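Local coordinates for protein lectin (Griffonia simplicifolia, PDB 1HQL) that binds galactose-containing glycans, among them the xenograft antigen, in a pocket beside a calcium and a manganese ion, at residues B[5-9]-B[54-58]; B[32-36]-B[48-52]. One frame throughout, in Å; residues are numbered along the deposited sequence.

Interaction 1. Residues B[5-9]-B[54-58]; sequences VSFTF and YSDPV
The two sheets of a β-sandwich are held together by side-chain packing, and in this legume lectin sandwich strand 5-9 of one sheet illustrates it with an aromatic stack on Tyr54 of the other. The strand is extended, pairs antiparallel with strand 226-238, and turns alternate side chains, Val5, Phe7 and Phe9, toward the 54-58 segment, which leaves strand geometry at Ser55 to Pro57. Val5 (t) sits 6.4 Å from Val58, CA to CA; its CG2 lies 3.4 Å from Pro57 O, its CB 4.3 Å from Val58 CG2 and its CG1 4.2 Å from Tyr54 CE2. Ser6 points away. Phe7, in the p rotamer with chi2 near 81°, lays its ring over Tyr54 (t, chi2 58°) in a face-to-face stack: centroids 3.8 Å apart, planes at 23°, Phe7 CE2 3.3 Å from Tyr54 CG, although the two CA atoms stand 8.8 Å apart. Trp233 meets the Phe7 ring edge-to-face. Phe9 (m) completes the row, its CE1 4.2 Å from CE1 of Tyr54. The 291 Å² buried between the segments comes chiefly from apolar and aromatic surface, so ring overlap and dispersion, rather than directional polar bonds, join the sheets in this partly buried contact.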
ATOM      1  N   VAL B   5     -25.626   1.364   1.453  1.00 49.00           N
ATOM      2  CA  VAL B   5     -24.959   0.176   0.911  1.00 46.35           C
ATOM      3  C   VAL B   5     -23.465   0.419   0.717  1.00 44.62           C
ATOM      4  O   VAL B   5     -23.052   1.509   0.336  1.00 44.17           O
ATOM      5  CB  VAL B   5     -25.549  -0.231  -0.472  1.00 45.93           C
ATOM      6  CG1 VAL B   5     -24.877  -1.505  -0.970  1.00 46.25           C
ATOM      7  CG2 VAL B   5     -27.051  -0.425  -0.367  1.00 46.05           C
ATOM      8  N   SER B   6     -22.648  -0.592   0.980  1.00 43.21           N
ATOM      9  CA  SER B   6     -21.214  -0.445   0.785  1.00 41.49           C
ATOM     10  C   SER B   6     -20.511  -1.785   0.712  1.00 39.49           C
ATOM     11  O   SER B   6     -20.929  -2.758   1.332  1.00 39.50           O
ATOM     12  CB  SER B   6     -20.598   0.376   1.914  1.00 44.68           C
ATOM     13  OG  SER B   6     -20.403  -0.425   3.056  1.00 44.12           O
ATOM     14  N   PHE B   7     -19.432  -1.831  -0.053  1.00 36.67           N
ATOM     15  CA  PHE B   7     -18.663  -3.051  -0.186  1.00 33.85           C
ATOM     16  C   PHE B   7     -17.245  -2.718  -0.601  1.00 34.67           C
ATOM     17  O   PHE B   7     -16.988  -1.656  -1.157  1.00 34.09           O
ATOM     18  CB  PHE B   7     -19.325  -4.008  -1.191  1.00 34.13           C
ATOM     19  CG  PHE B   7     -19.404  -3.482  -2.612  1.00 35.04           C
ATOM     20  CD1 PHE B   7     -18.307  -3.563  -3.459  1.00 34.83           C
ATOM     21  CD2 PHE B   7     -20.595  -2.960  -3.111  1.00 30.78           C
ATOM     22  CE1 PHE B   7     -18.400  -3.135  -4.797  1.00 34.96           C
ATOM     23  CE2 PHE B   7     -20.699  -2.534  -4.435  1.00 33.12           C
ATOM     24  CZ  PHE B   7     -19.596  -2.624  -5.282  1.00 32.58           C
ATOM     25  N   THR B   8     -16.315  -3.618  -0.307  1.00 33.95           N
ATOM     26  CA  THR B   8     -14.925  -3.401  -0.662  1.00 34.89           C
ATOM     27  C   THR B   8     -14.286  -4.698  -1.164  1.00 34.89           C
ATOM     28  O   THR B   8     -14.373  -5.737  -0.524  1.00 35.85           O
ATOM     29  CB  THR B   8     -14.110  -2.844   0.557  1.00 35.87           C
ATOM     30  OG1 THR B   8     -14.665  -1.588   0.979  1.00 36.74           O
ATOM     31  CG2 THR B   8     -12.656  -2.614   0.180  1.00 34.17           C
ATOM     32  N   PHE B   9     -13.676  -4.622  -2.337  1.00 34.19           N
ATOM     33  CA  PHE B   9     -12.987  -5.760  -2.927  1.00 33.92           C
ATOM     34  C   PHE B   9     -11.559  -5.321  -3.176  1.00 33.02           C
ATOM     35  O   PHE B   9     -11.268  -4.690  -4.191  1.00 29.99           O
ATOM     36  CB  PHE B   9     -13.607  -6.183  -4.268  1.00 35.85           C
ATOM     37  CG  PHE B   9     -14.953  -6.820  -4.143  1.00 37.30           C
ATOM     38  CD1 PHE B   9     -16.103  -6.128  -4.516  1.00 38.62           C
ATOM     39  CD2 PHE B   9     -15.077  -8.113  -3.651  1.00 38.05           C
ATOM     40  CE1 PHE B   9     -17.356  -6.721  -4.403  1.00 39.92           C
ATOM     41  CE2 PHE B   9     -16.325  -8.713  -3.534  1.00 36.43           C
ATOM     42  CZ  PHE B   9     -17.465  -8.018  -3.909  1.00 36.92           C
ATOM     43  N   TYR B  54     -22.939  -5.785  -8.637  1.00 32.66           N
ATOM     44  CA  TYR B  54     -22.981  -6.125  -7.220  1.00 33.89           C
ATOM     45  C   TYR B  54     -24.388  -6.669  -6.945  1.00 32.90           C
ATOM     46  O   TYR B  54     -25.369  -6.126  -7.445  1.00 29.80           O
ATOM     47  CB  TYR B  54     -22.704  -4.882  -6.358  1.00 33.39           C
ATOM     48  CG  TYR B  54     -22.506  -5.198  -4.896  1.00 36.40           C
ATOM     49  CD1 TYR B  54     -21.499  -6.070  -4.490  1.00 37.59           C
ATOM     50  CD2 TYR B  54     -23.346  -4.658  -3.918  1.00 37.90           C
ATOM     51  CE1 TYR B  54     -21.333  -6.406  -3.165  1.00 39.22           C
ATOM     52  CE2 TYR B  54     -23.181  -4.995  -2.568  1.00 37.96           C
ATOM     53  CZ  TYR B  54     -22.171  -5.873  -2.210  1.00 40.12           C
ATOM     54  OH  TYR B  54     -21.983  -6.256  -0.906  1.00 44.89           O
ATOM     55  N   SER B  55     -24.464  -7.750  -6.170  1.00 34.21           N
ATOM     56  CA  SER B  55     -25.733  -8.407  -5.829  1.00 35.99           C
ATOM     57  C   SER B  55     -26.747  -7.494  -5.145  1.00 36.64           C
ATOM     58  O   SER B  55     -27.883  -7.352  -5.605  1.00 37.73           O
ATOM     59  CB  SER B  55     -25.488  -9.597  -4.898  1.00 35.54           C
ATOM     60  OG  SER B  55     -24.666 -10.577  -5.496  1.00 44.05           O
ATOM     61  N   ASP B  56     -26.344  -6.905  -4.023  1.00 36.87           N
ATOM     62  CA  ASP B  56     -27.237  -6.026  -3.272  1.00 38.19           C
ATOM     63  C   ASP B  56     -27.632  -4.805  -4.069  1.00 39.44           C
ATOM     64  O   ASP B  56     -26.805  -4.179  -4.737  1.00 40.41           O
ATOM     65  CB  ASP B  56     -26.587  -5.574  -1.965  1.00 38.85           C
ATOM     66  CG  ASP B  56     -26.596  -6.659  -0.913  1.00 41.27           C
ATOM     67  OD1 ASP B  56     -26.598  -7.847  -1.295  1.00 38.81           O
ATOM     68  OD2 ASP B  56     -26.592  -6.332   0.293  1.00 45.22           O
ATOM     69  N   PRO B  57     -28.919  -4.447  -4.009  1.00 39.44           N
ATOM     70  CA  PRO B  57     -29.422  -3.284  -4.732  1.00 38.37           C
ATOM     71  C   PRO B  57     -29.132  -1.978  -3.996  1.00 37.50           C
ATOM     72  O   PRO B  57     -28.874  -1.966  -2.790  1.00 33.87           O
ATOM     73  CB  PRO B  57     -30.909  -3.585  -4.865  1.00 40.36           C
ATOM     74  CG  PRO B  57     -31.208  -4.310  -3.612  1.00 38.98           C
ATOM     75  CD  PRO B  57     -30.026  -5.233  -3.437  1.00 40.91           C
ATOM     76  N   VAL B  58     -29.159  -0.882  -4.738  1.00 36.08           N
ATOM     77  CA  VAL B  58     -28.881   0.428  -4.178  1.00 35.62           C
ATOM     78  C   VAL B  58     -30.113   1.304  -4.308  1.00 35.83           C
ATOM     79  O   VAL B  58     -30.722   1.379  -5.377  1.00 34.02           O
ATOM     80  CB  VAL B  58     -27.688   1.098  -4.916  1.00 34.91           C
ATOM     81  CG1 VAL B  58     -27.515   2.522  -4.458  1.00 35.94           C
ATOM     82  CG2 VAL B  58     -26.420   0.313  -4.660  1.00 34.37           C
TER

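Interaction 2. Residues B[32-36]-B[48-52]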
ATOM      1  N   THR B  32      -8.553 -11.036 -10.281  1.00 30.15           N
ATOM      2  CA  THR B  32      -9.085  -9.858 -10.938  1.00 31.93           C
ATOM      3  C   THR B  32     -10.389 -10.220 -11.603  1.00 31.95           C
ATOM      4  O   THR B  32     -10.769 -11.387 -11.653  1.00 33.83           O
ATOM      5  CB  THR B  32      -8.129  -9.345 -12.023  1.00 31.49           C
ATOM      6  OG1 THR B  32      -8.291 -10.138 -13.205  1.00 32.74           O
ATOM      7  CG2 THR B  32      -6.681  -9.447 -11.546  1.00 30.94           C
ATOM      8  N   LEU B  33     -11.098  -9.209 -12.078  1.00 31.89           N
ATOM      9  CA  LEU B  33     -12.326  -9.450 -12.803  1.00 31.68           C
ATOM     10  C   LEU B  33     -11.942  -9.296 -14.267  1.00 29.62           C
ATOM     11  O   LEU B  33     -11.339  -8.300 -14.636  1.00 28.23           O
ATOM     12  CB  LEU B  33     -13.400  -8.408 -12.464  1.00 34.73           C
ATOM     13  CG  LEU B  33     -14.066  -8.475 -11.093  1.00 39.36           C
ATOM     14  CD1 LEU B  33     -15.102  -7.370 -11.009  1.00 38.39           C
ATOM     15  CD2 LEU B  33     -14.720  -9.831 -10.901  1.00 40.68           C
ATOM     16  N   GLN B  34     -12.265 -10.299 -15.080  1.00 29.92           N
ATOM     17  CA  GLN B  34     -12.003 -10.255 -16.523  1.00 29.49           C
ATOM     18  C   GLN B  34     -13.408 -10.303 -17.118  1.00 30.28           C
ATOM     19  O   GLN B  34     -14.111 -11.306 -16.976  1.00 29.54           O
ATOM     20  CB  GLN B  34     -11.168 -11.469 -16.976  1.00 30.19           C
ATOM     21  CG  GLN B  34     -10.645 -11.396 -18.429  1.00 29.33           C
ATOM     22  CD  GLN B  34      -9.969 -12.689 -18.875  1.00 30.67           C
ATOM     23  OE1 GLN B  34      -9.254 -13.331 -18.099  1.00 31.48           O
ATOM     24  NE2 GLN B  34     -10.188 -13.073 -20.135  1.00 27.68           N
ATOM     25  N   LEU B  35     -13.812  -9.216 -17.768  1.00 31.58           N
ATOM     26  CA  LEU B  35     -15.152  -9.104 -18.327  1.00 33.13           C
ATOM     27  C   LEU B  35     -15.378  -9.891 -19.614  1.00 35.50           C
ATOM     28  O   LEU B  35     -16.462 -10.459 -19.837  1.00 32.95           O
ATOM     29  CB  LEU B  35     -15.489  -7.630 -18.584  1.00 34.83           C
ATOM     30  CG  LEU B  35     -15.585  -6.643 -17.406  1.00 36.58           C
ATOM     31  CD1 LEU B  35     -16.407  -7.256 -16.275  1.00 36.48           C
ATOM     32  CD2 LEU B  35     -14.202  -6.277 -16.914  1.00 37.98           C
ATOM     33  N   CYS B  36     -14.353  -9.901 -20.460  1.00 34.41           N
ATOM     34  CA  CYS B  36     -14.427 -10.576 -21.741  1.00 35.63           C
ATOM     35  C   CYS B  36     -13.436 -11.746 -21.822  1.00 36.34           C
ATOM     36  O   CYS B  36     -12.325 -11.702 -21.270  1.00 34.76           O
ATOM     37  CB  CYS B  36     -14.183  -9.552 -22.842  1.00 34.51           C
ATOM     38  SG  CYS B  36     -15.407  -8.226 -22.826  1.00 34.59           S
ATOM     39  N   SER B  48     -17.280  -9.735 -27.917  1.00 30.71           N
ATOM     40  CA  SER B  48     -17.674 -10.303 -26.647  1.00 30.70           C
ATOM     41  C   SER B  48     -18.095  -9.169 -25.723  1.00 30.57           C
ATOM     42  O   SER B  48     -17.767  -8.007 -25.981  1.00 26.94           O
ATOM     43  CB  SER B  48     -16.497 -11.109 -26.071  1.00 33.99           C
ATOM     44  OG  SER B  48     -16.170 -12.213 -26.938  1.00 34.07           O
ATOM     45  N   ALA B  49     -18.856  -9.501 -24.683  1.00 27.72           N
ATOM     46  CA  ALA B  49     -19.274  -8.515 -23.695  1.00 26.74           C
ATOM     47  C   ALA B  49     -19.470  -9.221 -22.362  1.00 27.15           C
ATOM     48  O   ALA B  49     -19.779 -10.415 -22.316  1.00 28.19           O
ATOM     49  CB  ALA B  49     -20.563  -7.804 -24.122  1.00 24.61           C
ATOM     50  N   GLY B  50     -19.284  -8.471 -21.281  1.00 25.80           N
ATOM     51  CA  GLY B  50     -19.432  -9.016 -19.950  1.00 26.07           C
ATOM     52  C   GLY B  50     -19.646  -7.913 -18.927  1.00 27.51           C
ATOM     53  O   GLY B  50     -19.195  -6.796 -19.108  1.00 26.78           O
ATOM     54  N   ARG B  51     -20.343  -8.226 -17.845  1.00 27.19           N
ATOM     55  CA  ARG B  51     -20.586  -7.234 -16.809  1.00 26.65           C
ATOM     56  C   ARG B  51     -20.520  -7.913 -15.454  1.00 28.35           C
ATOM     57  O   ARG B  51     -20.790  -9.102 -15.340  1.00 28.18           O
ATOM     58  CB  ARG B  51     -21.954  -6.595 -17.003  1.00 25.55           C
ATOM     59  CG  ARG B  51     -22.264  -6.302 -18.473  1.00 26.41           C
ATOM     60  CD  ARG B  51     -23.341  -5.274 -18.666  1.00 29.45           C
ATOM     61  NE  ARG B  51     -24.567  -5.603 -17.950  1.00 30.08           N
ATOM     62  CZ  ARG B  51     -25.691  -4.902 -18.044  1.00 31.08           C
ATOM     63  NH1 ARG B  51     -25.744  -3.840 -18.829  1.00 30.32           N
ATOM     64  NH2 ARG B  51     -26.756  -5.260 -17.339  1.00 32.55           N
ATOM     65  N   ALA B  52     -20.098  -7.159 -14.446  1.00 28.34           N
ATOM     66  CA  ALA B  52     -20.025  -7.656 -13.088  1.00 29.06           C
ATOM     67  C   ALA B  52     -20.834  -6.667 -12.271  1.00 31.08           C
ATOM     68  O   ALA B  52     -20.425  -5.520 -12.090  1.00 32.05           O
ATOM     69  CB  ALA B  52     -18.570  -7.699 -12.607  1.00 28.60           C
TER
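How closely two layers of a sandwich can approach often depends on small residues, and 48-52 offers a compact example. It runs roughly antiparallel to 32-36, the end-to-end directions of the touching parts lying 157° apart. Ser48 opens the contact with its CB 4.3 Å from CB of Cys36, while its carbonyl O is 3.9 Å from Cys36 SG; Ser48 OG itself is hydrogen-bonded to Gln46 O. At Ala49 the side chain turns away, and it is the backbone that meets the sulfur, with CA 4.0 Å from Cys36 SG. Gly50 marks the closest backbone approach, its CA 4.6 Å from that of Leu35. Here Gly50 CA donates a CA-H...O contact to Leu35 O at 3.3 Å, with 158° at the hydrogen; a CB at this position would clash with that oxygen. The CA-to-CB bond of Arg51 points away, and its NH2 hydrogen-bonds Ser99 OG; its CA lies 4.2 Å from Leu35 CD1. Ala52 then faces inward, its CB 3.8 Å from Leu33 CD1 and 4.3 Å from Leu35 CD1. Within 32-36, Gln34 NE2 donates a local hydrogen bond to Cys36 O at 2.8 Å, across the turn after strand 32-34. Leu33 and Leu35 also pack on Ile230 of strand 226-238, in the same sheet as 32-34, and Ala52 on Ile20 of strand 20-24, in the same sheet as 49-59: the buried, face-to-face layering of a legume lectin β-sandwich.

How the interactions relate
From the N terminus, the chain first lays down strand 5-9, passes through strands 20-24 and 27-29, and reaches 32-36. A connection without helix or strand then leads to 48-52, where interaction 2 closes a short loop with 11 residues between its segments. The chain runs directly on into 54-58, and interaction 1 closes the wider loop of 44 intervening residues, with interaction 2 nested inside it. The centres of the two contacts are about 18 Å apart, and both use strand 49-59. These two contacts join that strand, in the seven-stranded sheet, to the opposing sheet, where strands 5-9 and 32-34 both pair with 226-238.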